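Local coordinates for protein methylmalonate-semialdehyde dehydrogenase (Oceanimonas doudoroffii, PDB 4ZZ7) that probably oxidises methylmalonate semialdehyde to an acyl-CoA thioester with NAD as the electron acceptor, at residues A[210-215]-A[232-237]; A[223-228]-A[246-251]. All blocks are in the same frame, centred on the assembly; numbering follows the deposited sequence.

Contact 1: A[210-215]-A[232-237]. With NAD (nicotinamide-adenine-dinucleotide), chain M.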
ATOM      1  N   ALA A 210       0.996  39.783  -3.037  1.00 24.33           N
ATOM      2  CA  ALA A 210      -0.002  38.757  -3.275  1.00 23.55           C
ATOM      3  C   ALA A 210       0.391  37.514  -2.492  1.00 22.57           C
ATOM      4  O   ALA A 210      -0.455  36.812  -1.946  1.00 21.92           O
ATOM      5  CB  ALA A 210      -0.116  38.441  -4.755  1.00 23.99           C
ATOM      6  N   VAL A 211       1.688  37.253  -2.430  1.00 21.82           N
ATOM      7  CA  VAL A 211       2.190  36.123  -1.665  1.00 21.69           C
ATOM      8  C   VAL A 211       1.794  36.258  -0.204  1.00 22.08           C
ATOM      9  O   VAL A 211       1.200  35.351   0.352  1.00 21.45           O
ATOM     10  CB  VAL A 211       3.718  35.971  -1.791  1.00 21.52           C
ATOM     11  CG1 VAL A 211       4.244  34.912  -0.835  1.00 21.70           C
ATOM     12  CG2 VAL A 211       4.078  35.583  -3.221  1.00 21.74           C
ATOM     13  N   ASP A 212       2.109  37.402   0.396  1.00 23.43           N
ATOM     14  CA  ASP A 212       1.793  37.665   1.807  1.00 24.18           C
ATOM     15  C   ASP A 212       0.256  37.606   2.068  1.00 23.83           C
ATOM     16  O   ASP A 212      -0.180  37.190   3.151  1.00 23.16           O
ATOM     17  CB  ASP A 212       2.438  38.996   2.291  1.00 25.59           C
ATOM     18  CG  ASP A 212       3.978  38.885   2.545  1.00 28.73           C
ATOM     19  OD1 ASP A 212       4.519  37.769   2.669  1.00 33.12           O
ATOM     20  OD2 ASP A 212       4.684  39.915   2.633  1.00 31.05           O
ATOM     21  N   ALA A 213      -0.564  37.962   1.079  1.00 23.67           N
ATOM     22  CA  ALA A 213      -2.025  37.884   1.263  1.00 24.00           C
ATOM     23  C   ALA A 213      -2.442  36.444   1.476  1.00 24.30           C
ATOM     24  O   ALA A 213      -3.170  36.136   2.417  1.00 24.83           O
ATOM     25  CB  ALA A 213      -2.781  38.471   0.082  1.00 23.95           C
ATOM     26  N   LEU A 214      -1.962  35.563   0.602  1.00 23.63           N
ATOM     27  CA  LEU A 214      -2.210  34.125   0.737  1.00 23.23           C
ATOM     28  C   LEU A 214      -1.762  33.561   2.129  1.00 23.82           C
ATOM     29  O   LEU A 214      -2.548  32.887   2.850  1.00 23.51           O
ATOM     30  CB  LEU A 214      -1.501  33.363  -0.387  1.00 22.29           C
ATOM     31  CG  LEU A 214      -1.952  33.669  -1.814  1.00 21.75           C
ATOM     32  CD1 LEU A 214      -0.944  33.118  -2.812  1.00 21.37           C
ATOM     33  CD2 LEU A 214      -3.340  33.110  -2.078  1.00 21.59           C
ATOM     34  N   LEU A 215      -0.521  33.868   2.508  1.00 22.22           N
ATOM     35  CA  LEU A 215       0.051  33.376   3.761  1.00 21.43           C
ATOM     36  C   LEU A 215      -0.736  33.812   5.020  1.00 21.71           C
ATOM     37  O   LEU A 215      -0.843  33.070   6.004  1.00 18.95           O
ATOM     38  CB  LEU A 215       1.507  33.818   3.871  1.00 20.79           C
ATOM     39  CG  LEU A 215       2.435  33.271   2.787  1.00 20.63           C
ATOM     40  CD1 LEU A 215       3.798  33.933   2.851  1.00 20.94           C
ATOM     41  CD2 LEU A 215       2.586  31.775   2.886  1.00 20.41           C
ATOM     42  N   ALA A 232      12.010  30.325  -0.100  1.00 21.52           N
ATOM     43  CA  ALA A 232      11.423  29.100   0.457  1.00 22.88           C
ATOM     44  C   ALA A 232      11.401  29.154   1.977  1.00 22.94           C
ATOM     45  O   ALA A 232      10.368  28.849   2.590  1.00 21.37           O
ATOM     46  CB  ALA A 232      12.184  27.857   0.006  1.00 23.49           C
ATOM     47  N   GLU A 233      12.542  29.549   2.555  1.00 23.33           N
ATOM     48  CA  GLU A 233      12.691  29.700   4.008  1.00 24.30           C
ATOM     49  C   GLU A 233      11.730  30.719   4.576  1.00 21.78           C
ATOM     50  O   GLU A 233      11.160  30.490   5.628  1.00 20.29           O
ATOM     51  CB  GLU A 233      14.102  30.130   4.370  1.00 27.99           C
ATOM     52  CG  GLU A 233      14.463  29.904   5.824  1.00 31.78           C
ATOM     53  CD  GLU A 233      15.834  30.473   6.179  1.00 37.16           C
ATOM     54  OE1 GLU A 233      16.436  31.224   5.375  1.00 41.76           O
ATOM     55  OE2 GLU A 233      16.322  30.186   7.288  1.00 43.84           O
ATOM     56  N   TYR A 234      11.578  31.845   3.877  1.00 20.06           N
ATOM     57  CA  TYR A 234      10.651  32.891   4.273  1.00 19.02           C
ATOM     58  C   TYR A 234       9.230  32.330   4.277  1.00 19.05           C
ATOM     59  O   TYR A 234       8.506  32.435   5.276  1.00 17.29           O
ATOM     60  CB  TYR A 234      10.773  34.127   3.357  1.00 18.84           C
ATOM     61  CG  TYR A 234       9.638  35.091   3.554  1.00 18.94           C
ATOM     62  CD1 TYR A 234       9.649  35.997   4.585  1.00 19.18           C
ATOM     63  CD2 TYR A 234       8.518  35.046   2.736  1.00 19.55           C
ATOM     64  CE1 TYR A 234       8.577  36.851   4.807  1.00 19.70           C
ATOM     65  CE2 TYR A 234       7.443  35.897   2.938  1.00 19.98           C
ATOM     66  CZ  TYR A 234       7.468  36.801   3.989  1.00 20.09           C
ATOM     67  OH  TYR A 234       6.399  37.668   4.224  1.00 20.58           O
ATOM     68  N   ILE A 235       8.856  31.717   3.152  1.00 20.44           N
ATOM     69  CA  ILE A 235       7.490  31.177   2.958  1.00 21.30           C
ATOM     70  C   ILE A 235       7.181  30.111   4.000  1.00 21.56           C
ATOM     71  O   ILE A 235       6.117  30.145   4.594  1.00 20.79           O
ATOM     72  CB  ILE A 235       7.273  30.514   1.578  1.00 21.29           C
ATOM     73  CG1 ILE A 235       7.489  31.495   0.425  1.00 21.78           C
ATOM     74  CG2 ILE A 235       5.874  29.919   1.488  1.00 20.61           C
ATOM     75  CD1 ILE A 235       6.370  32.483   0.181  1.00 22.45           C
ATOM     76  N   TYR A 236       8.107  29.166   4.189  1.00 21.96           N
ATOM     77  CA  TYR A 236       7.974  28.136   5.230  1.00 23.16           C
ATOM     78  C   TYR A 236       7.816  28.714   6.647  1.00 25.74           C
ATOM     79  O   TYR A 236       6.953  28.269   7.430  1.00 24.31           O
ATOM     80  CB  TYR A 236       9.168  27.169   5.213  1.00 22.41           C
ATOM     81  CG  TYR A 236       8.918  25.887   5.992  1.00 21.56           C
ATOM     82  CD1 TYR A 236       8.033  24.922   5.510  1.00 20.90           C
ATOM     83  CD2 TYR A 236       9.548  25.643   7.219  1.00 21.12           C
ATOM     84  CE1 TYR A 236       7.787  23.751   6.215  1.00 20.44           C
ATOM     85  CE2 TYR A 236       9.305  24.468   7.933  1.00 20.54           C
ATOM     86  CZ  TYR A 236       8.421  23.523   7.426  1.00 20.19           C
ATOM     87  OH  TYR A 236       8.135  22.353   8.111  1.00 18.94           O
ATOM     88  N   ARG A 237       8.644  29.710   6.966  1.00 29.73           N
ATOM     89  CA  ARG A 237       8.625  30.321   8.287  1.00 31.60           C
ATOM     90  C   ARG A 237       7.299  31.000   8.510  1.00 27.41           C
ATOM     91  O   ARG A 237       6.616  30.720   9.491  1.00 24.31           O
ATOM     92  CB  ARG A 237       9.770  31.309   8.454  1.00 39.47           C
ATOM     93  CG  ARG A 237       9.924  31.765   9.899  1.00 53.48           C
ATOM     94  CD  ARG A 237      11.090  32.718  10.129  1.00 65.64           C
ATOM     95  NE  ARG A 237      12.353  32.116   9.704  1.00 74.48           N
ATOM     96  CZ  ARG A 237      13.059  32.473   8.630  1.00 88.94           C
ATOM     97  NH1 ARG A 237      12.681  33.481   7.817  1.00 94.68           N
ATOM     98  NH2 ARG A 237      14.185  31.819   8.382  1.00 90.97           N
TER
HETATM   99  PA  NAD M 501      12.054  32.929  -6.315  1.00 47.36           P
HETATM  100  O1A NAD M 501      12.271  34.420  -6.559  1.00 46.29           O
HETATM  101  O2A NAD M 501      12.749  32.196  -5.179  1.00 43.25           O
HETATM  102  O5B NAD M 501      10.470  32.680  -6.065  1.00 46.00           O
HETATM  103  C5B NAD M 501       9.522  32.446  -7.116  1.00 41.94           C
HETATM  104  C4B NAD M 501       8.103  32.824  -6.690  1.00 38.73           C
HETATM  105  O4B NAD M 501       8.113  33.451  -5.405  1.00 36.88           O
HETATM  106  C3B NAD M 501       7.423  33.813  -7.632  1.00 37.46           C
HETATM  107  O3B NAD M 501       6.072  33.384  -7.823  1.00 34.93           O
HETATM  108  C2B NAD M 501       7.548  35.169  -6.940  1.00 37.53           C
HETATM  109  O2B NAD M 501       6.467  36.098  -7.069  1.00 37.76           O
HETATM  110  C1B NAD M 501       7.660  34.808  -5.470  1.00 37.65           C
HETATM  111  N9A NAD M 501       8.579  35.717  -4.721  1.00 39.19           N
HETATM  112  C8A NAD M 501       9.766  36.218  -5.171  1.00 38.74           C
HETATM  113  N7A NAD M 501      10.344  36.989  -4.226  1.00 38.34           N
HETATM  114  C5A NAD M 501       9.528  37.001  -3.143  1.00 37.80           C
HETATM  115  C6A NAD M 501       9.549  37.639  -1.794  1.00 36.51           C
HETATM  116  N6A NAD M 501      10.589  38.421  -1.436  1.00 35.98           N
HETATM  117  N1A NAD M 501       8.505  37.399  -0.955  1.00 35.24           N
HETATM  118  C2A NAD M 501       7.450  36.609  -1.323  1.00 34.01           C
HETATM  119  N3A NAD M 501       7.359  35.992  -2.520  1.00 32.17           N
HETATM  120  C4A NAD M 501       8.349  36.154  -3.461  1.00 37.52           C
HETATM  121  O3  NAD M 501      12.363  32.112  -7.703  1.00 50.37           O
HETATM  122  PN  NAD M 501      12.557  32.679  -9.228  1.00 49.99           P
HETATM  123  O1N NAD M 501      11.225  33.157  -9.815  1.00 48.95           O
HETATM  124  O2N NAD M 501      13.808  33.552  -9.395  1.00 46.90           O
HETATM  125  O5D NAD M 501      12.904  31.237  -9.844  1.00 51.33           O
HETATM  126  C5D NAD M 501      14.218  30.678  -9.681  1.00 57.61           C
HETATM  127  C4D NAD M 501      14.381  29.702  -8.497  1.00 61.76           C
HETATM  128  O4D NAD M 501      13.600  28.489  -8.588  1.00 65.76           O
HETATM  129  C3D NAD M 501      15.841  29.230  -8.388  1.00 63.77           C
HETATM  130  O3D NAD M 501      16.511  29.889  -7.308  1.00 57.82           O
HETATM  131  C2D NAD M 501      15.804  27.706  -8.195  1.00 66.08           C
HETATM  132  O2D NAD M 501      16.659  27.276  -7.130  1.00 63.54           O
HETATM  133  C1D NAD M 501      14.333  27.446  -7.922  1.00 65.85           C
HETATM  134  N1N NAD M 501      13.844  26.126  -8.308  1.00 68.43           N
HETATM  135  C2N NAD M 501      13.723  25.217  -7.332  1.00 71.75           C
HETATM  136  C3N NAD M 501      13.249  23.939  -7.610  1.00 73.58           C
HETATM  137  C7N NAD M 501      13.125  22.864  -6.557  1.00 78.12           C
HETATM  138  O7N NAD M 501      14.051  22.515  -5.816  1.00 74.25           O
HETATM  139  N7N NAD M 501      11.953  22.255  -6.490  1.00 79.79           N
HETATM  140  C4N NAD M 501      12.870  23.632  -8.912  1.00 68.67           C
HETATM  141  C5N NAD M 501      12.991  24.584  -9.916  1.00 67.21           C
HETATM  142  C6N NAD M 501      13.486  25.846  -9.580  1.00 70.12           C
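Asp212 OD1 accepts a hydrogen bond from Tyr234 OH. The modelled separation of OD1 and OH is 2.4 Å, too short to be read closely at this resolution. OD1 lies at the edge of the phenol ring, near its plane, and the carboxylate is turned about 50° from that plane. Tyr234 CG is anti to the backbone N (chi1 168°), and OH at the far end of the ring meets helix 208-216. Lys208 adds a cation-pi contact to the same ring and a long, weak ion pair to Asp212 OD2.

The two helices belong to the Rossmann-like NAD-binding domain of the aldehyde dehydrogenase fold. Their segment axes run 29° apart and come no closer than 11.3 Å, so side-chain ends do the touching. Beside the polar pair, Ile235 CD1 meets Val211 CG1 and lies 4.0 Å from Leu215 CD1. Leu215 CD1 also sits 4.1 Å from Tyr234 CE2, oblique to the ring. Leu215 and Ile235 both rest on Val223 of strand 220-226. Val211 CG1 touches both Ile235 CD1 and the NAD adenine at C2A, and Val211 CG2 packs 3.4 Å from adenine N3A.

Contact 2: A[223-228]-A[246-251]. With NAD (nicotinamide-adenine-dinucleotide), chain M.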
ATOM      1  N   VAL A 223       0.106  25.596   1.867  1.00 17.51           N
ATOM      2  CA  VAL A 223       0.903  26.342   0.899  1.00 18.02           C
ATOM      3  C   VAL A 223       2.030  25.501   0.283  1.00 18.28           C
ATOM      4  O   VAL A 223       2.927  25.049   0.994  1.00 18.06           O
ATOM      5  CB  VAL A 223       1.500  27.598   1.566  1.00 18.15           C
ATOM      6  CG1 VAL A 223       2.321  28.409   0.560  1.00 18.19           C
ATOM      7  CG2 VAL A 223       0.385  28.442   2.190  1.00 17.68           C
ATOM      8  N   SER A 224       1.980  25.322  -1.039  1.00 18.87           N
ATOM      9  CA  SER A 224       3.063  24.681  -1.824  1.00 18.96           C
ATOM     10  C   SER A 224       3.936  25.736  -2.517  1.00 18.45           C
ATOM     11  O   SER A 224       3.479  26.413  -3.449  1.00 17.61           O
ATOM     12  CB  SER A 224       2.482  23.748  -2.898  1.00 19.31           C
ATOM     13  OG  SER A 224       1.935  22.559  -2.347  1.00 19.82           O
ATOM     14  N   PHE A 225       5.182  25.873  -2.057  1.00 18.15           N
ATOM     15  CA  PHE A 225       6.128  26.817  -2.658  1.00 18.01           C
ATOM     16  C   PHE A 225       7.221  26.070  -3.333  1.00 18.51           C
ATOM     17  O   PHE A 225       7.717  25.097  -2.784  1.00 18.42           O
ATOM     18  CB  PHE A 225       6.782  27.754  -1.634  1.00 17.86           C
ATOM     19  CG  PHE A 225       7.816  28.682  -2.238  1.00 16.87           C
ATOM     20  CD1 PHE A 225       7.434  29.822  -2.886  1.00 16.67           C
ATOM     21  CD2 PHE A 225       9.173  28.387  -2.173  1.00 16.69           C
ATOM     22  CE1 PHE A 225       8.374  30.656  -3.461  1.00 16.76           C
ATOM     23  CE2 PHE A 225      10.120  29.219  -2.744  1.00 16.25           C
ATOM     24  CZ  PHE A 225       9.720  30.354  -3.388  1.00 16.30           C
ATOM     25  N   VAL A 226       7.593  26.560  -4.519  1.00 19.93           N
ATOM     26  CA  VAL A 226       8.770  26.103  -5.272  1.00 20.96           C
ATOM     27  C   VAL A 226       9.521  27.364  -5.708  1.00 22.01           C
ATOM     28  O   VAL A 226       8.931  28.269  -6.282  1.00 23.62           O
ATOM     29  CB  VAL A 226       8.372  25.243  -6.502  1.00 20.28           C
ATOM     30  CG1 VAL A 226       9.575  24.902  -7.364  1.00 20.12           C
ATOM     31  CG2 VAL A 226       7.728  23.959  -6.034  1.00 20.49           C
ATOM     32  N   GLY A 227      10.812  27.431  -5.412  1.00 22.61           N
ATOM     33  CA  GLY A 227      11.616  28.596  -5.768  1.00 23.15           C
ATOM     34  C   GLY A 227      12.983  28.566  -5.107  1.00 23.28           C
ATOM     35  O   GLY A 227      13.526  27.487  -4.861  1.00 23.56           O
ATOM     36  N   SER A 228      13.550  29.746  -4.862  1.00 22.96           N
ATOM     37  CA  SER A 228      14.875  29.883  -4.219  1.00 22.29           C
ATOM     38  C   SER A 228      14.847  29.557  -2.716  1.00 21.48           C
ATOM     39  O   SER A 228      13.815  29.682  -2.052  1.00 19.03           O
ATOM     40  CB  SER A 228      15.427  31.292  -4.417  1.00 21.71           C
ATOM     41  OG  SER A 228      14.650  32.231  -3.692  1.00 21.28           O
ATOM     42  N   CYS A 246       2.833  23.536   5.170  1.00 18.87           N
ATOM     43  CA  CYS A 246       3.623  24.084   4.078  1.00 18.29           C
ATOM     44  C   CYS A 246       4.693  23.100   3.618  1.00 17.75           C
ATOM     45  O   CYS A 246       5.175  22.273   4.393  1.00 16.19           O
ATOM     46  CB  CYS A 246       4.272  25.421   4.518  1.00 19.06           C
ATOM     47  SG  CYS A 246       5.356  26.272   3.319  1.00 19.02           S
ATOM     48  N   GLN A 247       5.029  23.200   2.331  1.00 17.85           N
ATOM     49  CA  GLN A 247       6.190  22.534   1.722  1.00 17.62           C
ATOM     50  C   GLN A 247       6.860  23.604   0.848  1.00 17.57           C
ATOM     51  O   GLN A 247       6.229  24.180  -0.043  1.00 18.28           O
ATOM     52  CB  GLN A 247       5.790  21.272   0.909  1.00 17.41           C
ATOM     53  CG  GLN A 247       4.805  21.524  -0.254  1.00 17.92           C
ATOM     54  CD  GLN A 247       4.251  20.293  -0.993  1.00 17.90           C
ATOM     55  OE1 GLN A 247       3.407  20.445  -1.893  1.00 17.86           O
ATOM     56  NE2 GLN A 247       4.724  19.090  -0.654  1.00 17.86           N
ATOM     57  N   ALA A 248       8.120  23.896   1.122  1.00 17.15           N
ATOM     58  CA  ALA A 248       8.839  24.862   0.345  1.00 17.57           C
ATOM     59  C   ALA A 248      10.115  24.255  -0.189  1.00 18.46           C
ATOM     60  O   ALA A 248      11.011  23.882   0.561  1.00 18.19           O
ATOM     61  CB  ALA A 248       9.157  26.063   1.190  1.00 18.17           C
ATOM     62  N   LEU A 249      10.194  24.181  -1.507  1.00 20.04           N
ATOM     63  CA  LEU A 249      11.364  23.670  -2.197  1.00 20.64           C
ATOM     64  C   LEU A 249      12.234  24.829  -2.669  1.00 20.45           C
ATOM     65  O   LEU A 249      11.726  25.861  -3.079  1.00 18.97           O
ATOM     66  CB  LEU A 249      10.927  22.800  -3.371  1.00 21.00           C
ATOM     67  CG  LEU A 249      10.414  21.412  -2.984  1.00 20.73           C
ATOM     68  CD1 LEU A 249       9.067  21.496  -2.317  1.00 20.54           C
ATOM     69  CD2 LEU A 249      10.307  20.511  -4.201  1.00 21.62           C
ATOM     70  N   GLY A 250      13.543  24.604  -2.645  1.00 21.62           N
ATOM     71  CA  GLY A 250      14.548  25.660  -2.705  1.00 22.71           C
ATOM     72  C   GLY A 250      15.601  25.446  -3.776  1.00 23.91           C
ATOM     73  O   GLY A 250      15.352  24.800  -4.782  1.00 24.64           O
ATOM     74  N   GLY A 251      16.792  25.987  -3.543  1.00 24.73           N
ATOM     75  CA  GLY A 251      17.875  25.919  -4.516  1.00 25.99           C
ATOM     76  C   GLY A 251      18.638  24.616  -4.573  1.00 26.17           C
ATOM     77  O   GLY A 251      18.312  23.657  -3.869  1.00 27.18           O
TER
HETATM   78  PA  NAD M 501      12.054  32.929  -6.315  1.00 47.36           P
HETATM   79  O1A NAD M 501      12.271  34.420  -6.559  1.00 46.29           O
HETATM   80  O2A NAD M 501      12.749  32.196  -5.179  1.00 43.25           O
HETATM   81  O5B NAD M 501      10.470  32.680  -6.065  1.00 46.00           O
HETATM   82  C5B NAD M 501       9.522  32.446  -7.116  1.00 41.94           C
HETATM   83  C4B NAD M 501       8.103  32.824  -6.690  1.00 38.73           C
HETATM   84  O4B NAD M 501       8.113  33.451  -5.405  1.00 36.88           O
HETATM   85  C3B NAD M 501       7.423  33.813  -7.632  1.00 37.46           C
HETATM   86  O3B NAD M 501       6.072  33.384  -7.823  1.00 34.93           O
HETATM   87  C2B NAD M 501       7.548  35.169  -6.940  1.00 37.53           C
HETATM   88  O2B NAD M 501       6.467  36.098  -7.069  1.00 37.76           O
HETATM   89  C1B NAD M 501       7.660  34.808  -5.470  1.00 37.65           C
HETATM   90  N9A NAD M 501       8.579  35.717  -4.721  1.00 39.19           N
HETATM   91  C8A NAD M 501       9.766  36.218  -5.171  1.00 38.74           C
HETATM   92  N7A NAD M 501      10.344  36.989  -4.226  1.00 38.34           N
HETATM   93  C5A NAD M 501       9.528  37.001  -3.143  1.00 37.80           C
HETATM   94  C6A NAD M 501       9.549  37.639  -1.794  1.00 36.51           C
HETATM   95  N6A NAD M 501      10.589  38.421  -1.436  1.00 35.98           N
HETATM   96  N1A NAD M 501       8.505  37.399  -0.955  1.00 35.24           N
HETATM   97  C2A NAD M 501       7.450  36.609  -1.323  1.00 34.01           C
HETATM   98  N3A NAD M 501       7.359  35.992  -2.520  1.00 32.17           N
HETATM   99  C4A NAD M 501       8.349  36.154  -3.461  1.00 37.52           C
HETATM  100  O3  NAD M 501      12.363  32.112  -7.703  1.00 50.37           O
HETATM  101  PN  NAD M 501      12.557  32.679  -9.228  1.00 49.99           P
HETATM  102  O1N NAD M 501      11.225  33.157  -9.815  1.00 48.95           O
HETATM  103  O2N NAD M 501      13.808  33.552  -9.395  1.00 46.90           O
HETATM  104  O5D NAD M 501      12.904  31.237  -9.844  1.00 51.33           O
HETATM  105  C5D NAD M 501      14.218  30.678  -9.681  1.00 57.61           C
HETATM  106  C4D NAD M 501      14.381  29.702  -8.497  1.00 61.76           C
HETATM  107  O4D NAD M 501      13.600  28.489  -8.588  1.00 65.76           O
HETATM  108  C3D NAD M 501      15.841  29.230  -8.388  1.00 63.77           C
HETATM  109  O3D NAD M 501      16.511  29.889  -7.308  1.00 57.82           O
HETATM  110  C2D NAD M 501      15.804  27.706  -8.195  1.00 66.08           C
HETATM  111  O2D NAD M 501      16.659  27.276  -7.130  1.00 63.54           O
HETATM  112  C1D NAD M 501      14.333  27.446  -7.922  1.00 65.85           C
HETATM  113  N1N NAD M 501      13.844  26.126  -8.308  1.00 68.43           N
HETATM  114  C2N NAD M 501      13.723  25.217  -7.332  1.00 71.75           C
HETATM  115  C3N NAD M 501      13.249  23.939  -7.610  1.00 73.58           C
HETATM  116  C7N NAD M 501      13.125  22.864  -6.557  1.00 78.12           C
HETATM  117  O7N NAD M 501      14.051  22.515  -5.816  1.00 74.25           O
HETATM  118  N7N NAD M 501      11.953  22.255  -6.490  1.00 79.79           N
HETATM  119  C4N NAD M 501      12.870  23.632  -8.912  1.00 68.67           C
HETATM  120  C5N NAD M 501      12.991  24.584  -9.916  1.00 67.21           C
HETATM  121  C6N NAD M 501      13.486  25.846  -9.580  1.00 70.12           C
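Phe225 and Leu249 join their strands through the bond from Leu249 N to Phe225 O, 2.9 Å long. Phe225 N in turn bonds Gln247 O at 2.8 Å. Gln247 N to Val223 O and Gly227 N to Leu249 O complete the parallel pairing.

Ser224 and Gln247 add a side-chain link. Ser224 OG donates to Gln247 OE1 over 2.6 Å, in the carbonyl plane and on a lone pair. Gln247 CG lies between the backbone N and the carbonyl carbon (chi1 59°), and the chain then runs extended beside Ser224.

At their C-terminal ends the strands and the turns after them meet NAD. Ser228 N bonds phosphate oxygen O2A at 2.6 Å; Ser228 OG also bonds O2A, but is modelled too close for its length to be trusted. Ser228 is also the N-cap of helix 229-241, whose N-terminus probably helps to stabilise the phosphate charge. Phe225 CE1 lies 3.4 Å from ribose O4B. Leu249 CD2 is 3.3 Å from carboxamide N7N, and Val226 CG1 also packs against the nicotinamide end.

Farther out, Tyr474 OH also bonds Ser224 OG, and Leu463 O takes Gln247 NE2, so these buried polar groups are satisfied.

The pair forms the two strands of a beta-alpha-beta unit. Helix 229-241 covers the face bearing Phe225 and Cys246. Helices 156-167 and 467-473 pack against the face bearing Ser224. Strand 144-148 flanks 220-226, and strand 459-460 flanks 245-249.

In the fold
Contacts 1 and 2 meet at one beta-alpha-beta unit, which helix 208-216 precedes in the chain. Strand 220-226 and strand 245-249 form contact 2, and helix 229-241, which connects them, supplies one side of contact 1. Ala232 and Tyr236 of that helix pack on Phe225, Ala248, Leu249 and Cys246, with contact centres about 10 Å apart. Contact 2 is nearer the chain centre, almost wholly buried and built mainly from backbone hydrogen bonds. Contact 1 lies farther out. It buries less area and relies on side chains alone, with a partly exposed polar pair beside an apolar patch. Both touch NAD: 210-215 meets the adenine, while 223-228 and 246-251 reach from phosphate to nicotinamide.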